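Local coordinates for guanidinopropionase (Pseudomonas aeruginosa, PDB 3NIQ), which catalyses the manganese-dependent hydrolysis of 3-guanidinopropanoate to beta-alanine and urea, working as a homohexamer of the arginase family, at residues A[22-27]-A[302-307]; A[60-65]-A[85-90]. All blocks are in the same frame, centred on the assembly; numbering follows the deposited sequence.

In the fold
Contact 2 lies at the outer end of the eight-stranded parallel sheet of the arginase fold, on strand 85-90, the outermost within the chain; contact 1 lies beside it, over strand 118-123, and their centres are 6 Å apart. Along the chain the order is 22-27, 60-65, 85-90 and 302-307, so contact 2 falls wholly between the two segments of contact 1. The loop 22-27 is the joint: its backbone N atoms at Phe23 and Met24 reach Asp87 and Ser65 of contact 2, while the side chains of Phe23 and Met24 meet helix 294-317 in contact 1. N-terminal loop, edge strand and two helices are thus joined away from the manganese site, beside neighbouring subunits.

Contact 1: A[22-27]-A[302-307]; sequences TFMRLP and MMFELL
Met303 reaches from helix 294-317 to the ring of Phe23 in a Met-aromatic contact that ties the N-terminal loop to the last long helix of the arginase fold. Its side chain can be followed atom by atom. Met303 CB points toward the loop and lies 4.0 Å from Met24 CE; CG of Met303 comes slightly nearer to the same methyl. Because CG stands anti to the backbone N (chi1 -174°) and the chain beyond it is extended, the thioether projects straight off the helix. Met303 SD touches both loop side chains, 3.7 Å from Phe23 CD1 and 3.9 Å from Met24 CE, and sees the aromatic ring obliquely. The terminal methyl completes the reach: Met303 CE sits over the middle of one face, 3.8 Å from the centroid of the Phe23 ring and only 10° off the normal, a CH-pi contact. The two side chains cross at about a right angle, with the methyl over the face and the sulfur nearer the CD1 side.

Met24 comes the other way. It is bent at chi2, and its methyl fits beside the helix between the side chains of Met303 and Phe304. No hydrogen bond crosses between the segments; the contact is apolar and buried, with Leu120 and Val122 of strand 118-123 also packing on Met303. Bonds within the loop include Arg25 N to Thr22 O and Leu26 N to Phe23 O. Phe304 shows Met24 the edge of its ring, its other packing including Ser191 of a neighbouring subunit. At the helix surface, Met24 CE lies 3.6 Å from Phe304 N and 3.9 Å from Phe304 CB.

Contact 2: A[60-65]-A[85-90]; sequences EVRNLS and VGDLGD
Arg62 of helix 57-64 reaches across to the edge strand 85-90 and forms a salt-bridge network with Asp87 and Asp90. The grip on Asp87 is a side-on, two-nitrogen salt bridge: NE of Arg62 donates to Asp87 OD2 at 2.8 Å and NH2 of Arg62 to Asp87 OD1 at 3.0 Å. Both bonds are nearly straight, both use syn lone pairs, and the guanidinium and carboxylate planes are just 9° apart. Asp90 is held end-on through OD1, which takes two unequal bonds from the same face: Arg62 NH1 donates to Asp90 OD1 at 2.7 Å on the syn side, while Arg62 NH2 reaches it by a more bent bond (135°) from well above the carboxylate plane.

Within the segments, Gly89 N donates to Asp87 OD1 at 2.8 Å, an Asx turn that fixes the carboxylate from the strand side, and Ser65 OG donates to Arg62 O.

Phe23 packs on the arginine chain, and Ile20 of a neighbouring subunit on Arg62 and Asp87. Outside hydrogen bonds run from Phe23 N to Asp87 OD2 and from Gly19 N of that subunit to Asp90 OD2.

Two carboxylates thus face one guanidinium; the N-H groups of Phe23 and Gly89 at Asp87, and of the neighbouring subunit's Gly19 at Asp90, would be expected to offset part of the excess negative charge and favour ionised aspartates.

Contact 1: A[22-27]-A[302-307]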
# COMPACT_ATOMS: atom_id res chain seq x y z
N THR A 22 -14.63 -20.55 -0.21
CA THR A 22 -16.06 -20.29 -0.39
C THR A 22 -16.58 -19.44 0.78
O THR A 22 -15.92 -19.35 1.81
CB THR A 22 -16.84 -21.60 -0.37
OG1 THR A 22 -16.46 -22.33 0.80
CG2 THR A 22 -16.54 -22.46 -1.59
N PHE A 23 -17.78 -18.86 0.65
CA PHE A 23 -18.34 -18.11 1.77
C PHE A 23 -18.35 -18.98 3.02
O PHE A 23 -18.88 -20.09 3.00
CB PHE A 23 -19.76 -17.64 1.46
CG PHE A 23 -19.82 -16.48 0.53
CD1 PHE A 23 -19.13 -15.29 0.82
CD2 PHE A 23 -20.59 -16.55 -0.64
CE1 PHE A 23 -19.19 -14.19 -0.06
CE2 PHE A 23 -20.68 -15.45 -1.50
CZ PHE A 23 -19.95 -14.27 -1.21
N MET A 24 -17.76 -18.46 4.10
CA MET A 24 -17.71 -19.13 5.40
C MET A 24 -17.08 -20.53 5.30
O MET A 24 -17.28 -21.35 6.18
CB MET A 24 -19.12 -19.24 6.02
CG MET A 24 -19.97 -17.95 5.95
SD MET A 24 -19.24 -16.60 6.86
CE MET A 24 -20.45 -15.29 6.53
N ARG A 25 -16.34 -20.79 4.22
CA ARG A 25 -15.74 -22.12 3.93
C ARG A 25 -16.77 -23.24 3.96
O ARG A 25 -16.50 -24.35 4.42
CB ARG A 25 -14.58 -22.43 4.89
CG ARG A 25 -13.47 -21.35 4.88
CD ARG A 25 -12.11 -21.91 5.27
NE ARG A 25 -12.08 -22.32 6.67
CZ ARG A 25 -11.12 -23.06 7.21
NH1 ARG A 25 -10.09 -23.47 6.47
NH2 ARG A 25 -11.17 -23.39 8.48
N LEU A 26 -17.96 -22.94 3.46
CA LEU A 26 -19.03 -23.91 3.36
C LEU A 26 -18.88 -24.67 2.05
O LEU A 26 -18.08 -24.26 1.19
CB LEU A 26 -20.40 -23.19 3.43
CG LEU A 26 -20.83 -22.64 4.80
CD1 LEU A 26 -21.85 -21.51 4.66
CD2 LEU A 26 -21.43 -23.72 5.70
N PRO A 27 -19.63 -25.78 1.88
CA PRO A 27 -19.66 -26.42 0.57
C PRO A 27 -20.31 -25.53 -0.47
O PRO A 27 -21.16 -24.67 -0.13
CB PRO A 27 -20.49 -27.70 0.81
CG PRO A 27 -20.44 -27.93 2.29
CD PRO A 27 -20.46 -26.52 2.85
N MET A 302 -20.32 -8.58 8.79
CA MET A 302 -21.74 -8.18 8.71
C MET A 302 -22.57 -9.29 8.02
O MET A 302 -23.70 -9.57 8.43
CB MET A 302 -21.88 -6.84 8.00
CG MET A 302 -21.12 -5.69 8.69
SD MET A 302 -21.59 -5.50 10.43
CE MET A 302 -23.38 -5.43 10.32
N MET A 303 -21.98 -9.94 7.04
CA MET A 303 -22.64 -11.07 6.38
C MET A 303 -22.98 -12.14 7.43
O MET A 303 -24.12 -12.62 7.49
CB MET A 303 -21.72 -11.67 5.32
CG MET A 303 -22.38 -12.77 4.46
SD MET A 303 -21.31 -13.39 3.18
CE MET A 303 -22.52 -14.16 2.10
N PHE A 304 -21.99 -12.49 8.25
CA PHE A 304 -22.24 -13.43 9.34
C PHE A 304 -23.30 -12.93 10.33
O PHE A 304 -24.17 -13.70 10.75
CB PHE A 304 -20.95 -13.78 10.09
CG PHE A 304 -21.14 -14.83 11.15
CD1 PHE A 304 -21.29 -16.16 10.80
CD2 PHE A 304 -21.20 -14.48 12.49
CE1 PHE A 304 -21.50 -17.14 11.76
CE2 PHE A 304 -21.40 -15.48 13.48
CZ PHE A 304 -21.54 -16.79 13.10
N GLU A 305 -23.23 -11.65 10.73
CA GLU A 305 -24.23 -11.11 11.67
C GLU A 305 -25.64 -11.32 11.08
O GLU A 305 -26.55 -11.74 11.78
CB GLU A 305 -24.02 -9.61 11.93
CG GLU A 305 -22.66 -9.21 12.50
CD GLU A 305 -22.57 -9.45 13.99
OE1 GLU A 305 -23.63 -9.62 14.64
OE2 GLU A 305 -21.44 -9.48 14.51
N LEU A 306 -25.78 -11.00 9.80
CA LEU A 306 -27.06 -11.13 9.08
C LEU A 306 -27.49 -12.58 8.88
O LEU A 306 -28.68 -12.89 8.95
CB LEU A 306 -26.97 -10.45 7.71
CG LEU A 306 -26.89 -8.93 7.73
CD1 LEU A 306 -26.45 -8.43 6.35
CD2 LEU A 306 -28.22 -8.31 8.15
N LEU A 307 -26.51 -13.46 8.64
CA LEU A 307 -26.78 -14.88 8.47
C LEU A 307 -27.47 -15.45 9.70
O LEU A 307 -28.41 -16.23 9.61
CB LEU A 307 -25.48 -15.66 8.19
CG LEU A 307 -25.52 -17.18 8.30
CD1 LEU A 307 -26.58 -17.80 7.37
CD2 LEU A 307 -24.16 -17.80 7.99

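Contact 2: A[60-65]-A[85-90]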
# COMPACT_ATOMS: atom_id res chain seq x y z
N GLU A 60 -13.39 -11.16 -2.60
CA GLU A 60 -12.58 -10.85 -1.42
C GLU A 60 -13.36 -11.05 -0.13
O GLU A 60 -12.78 -11.39 0.91
CB GLU A 60 -11.98 -9.44 -1.53
CG GLU A 60 -11.01 -9.29 -2.72
CD GLU A 60 -9.98 -10.41 -2.79
OE1 GLU A 60 -9.44 -10.78 -1.72
OE2 GLU A 60 -9.72 -10.92 -3.90
N VAL A 61 -14.67 -10.82 -0.18
CA VAL A 61 -15.50 -11.20 0.99
C VAL A 61 -15.47 -12.73 1.22
O VAL A 61 -15.43 -13.19 2.37
CB VAL A 61 -16.96 -10.64 0.90
CG1 VAL A 61 -17.85 -11.24 1.99
CG2 VAL A 61 -16.95 -9.12 1.03
N ARG A 62 -15.50 -13.53 0.15
CA ARG A 62 -15.38 -14.99 0.33
C ARG A 62 -14.07 -15.27 1.04
O ARG A 62 -14.02 -16.02 2.01
CB ARG A 62 -15.36 -15.74 -1.02
CG ARG A 62 -16.74 -15.92 -1.67
CD ARG A 62 -16.70 -16.93 -2.82
NE ARG A 62 -18.05 -17.32 -3.25
CZ ARG A 62 -18.76 -16.69 -4.18
NH1 ARG A 62 -18.26 -15.62 -4.80
NH2 ARG A 62 -19.97 -17.14 -4.51
N ASN A 63 -13.01 -14.64 0.55
CA ASN A 63 -11.69 -14.84 1.09
C ASN A 63 -11.58 -14.55 2.58
O ASN A 63 -11.15 -15.41 3.36
CB ASN A 63 -10.72 -13.97 0.33
CG ASN A 63 -9.32 -14.48 0.43
OD1 ASN A 63 -8.66 -14.30 1.45
ND2 ASN A 63 -8.87 -15.16 -0.62
N LEU A 64 -11.97 -13.34 2.97
CA LEU A 64 -11.92 -12.93 4.37
C LEU A 64 -12.93 -13.64 5.26
O LEU A 64 -12.72 -13.74 6.48
CB LEU A 64 -12.11 -11.40 4.48
CG LEU A 64 -10.81 -10.60 4.38
CD1 LEU A 64 -9.83 -10.92 5.58
CD2 LEU A 64 -10.08 -10.77 3.06
N SER A 65 -14.02 -14.14 4.67
CA SER A 65 -15.03 -14.88 5.46
C SER A 65 -14.46 -16.17 6.08
O SER A 65 -15.10 -16.77 6.94
CB SER A 65 -16.29 -15.18 4.63
OG SER A 65 -16.07 -16.26 3.74
N VAL A 85 -27.23 -24.00 5.12
CA VAL A 85 -26.55 -22.84 4.53
C VAL A 85 -25.49 -23.32 3.55
O VAL A 85 -24.79 -24.32 3.79
CB VAL A 85 -25.89 -21.95 5.62
CG1 VAL A 85 -25.47 -20.58 5.03
CG2 VAL A 85 -26.84 -21.72 6.78
N GLY A 86 -25.36 -22.61 2.44
CA GLY A 86 -24.37 -22.99 1.44
C GLY A 86 -23.93 -21.84 0.56
O GLY A 86 -24.60 -20.80 0.51
N ASP A 87 -22.80 -22.02 -0.12
CA ASP A 87 -22.31 -21.04 -1.09
C ASP A 87 -22.94 -21.39 -2.42
O ASP A 87 -22.60 -22.40 -3.04
CB ASP A 87 -20.76 -21.04 -1.16
CG ASP A 87 -20.20 -19.91 -2.04
OD1 ASP A 87 -20.87 -19.52 -3.01
OD2 ASP A 87 -19.08 -19.43 -1.78
N LEU A 88 -23.89 -20.57 -2.84
CA LEU A 88 -24.62 -20.79 -4.07
C LEU A 88 -23.89 -20.22 -5.29
O LEU A 88 -24.45 -20.15 -6.36
CB LEU A 88 -26.01 -20.15 -3.95
CG LEU A 88 -27.22 -21.07 -3.77
CD1 LEU A 88 -28.49 -20.24 -3.84
CD2 LEU A 88 -27.26 -22.23 -4.84
N GLY A 89 -22.63 -19.83 -5.13
CA GLY A 89 -21.88 -19.32 -6.27
C GLY A 89 -22.25 -17.86 -6.54
O GLY A 89 -22.77 -17.17 -5.64
N ASP A 90 -21.97 -17.40 -7.76
CA ASP A 90 -22.27 -16.03 -8.16
C ASP A 90 -23.44 -15.96 -9.13
O ASP A 90 -23.54 -16.80 -10.02
CB ASP A 90 -21.06 -15.40 -8.86
CG ASP A 90 -19.92 -15.08 -7.91
OD1 ASP A 90 -20.11 -15.05 -6.67
OD2 ASP A 90 -18.82 -14.84 -8.43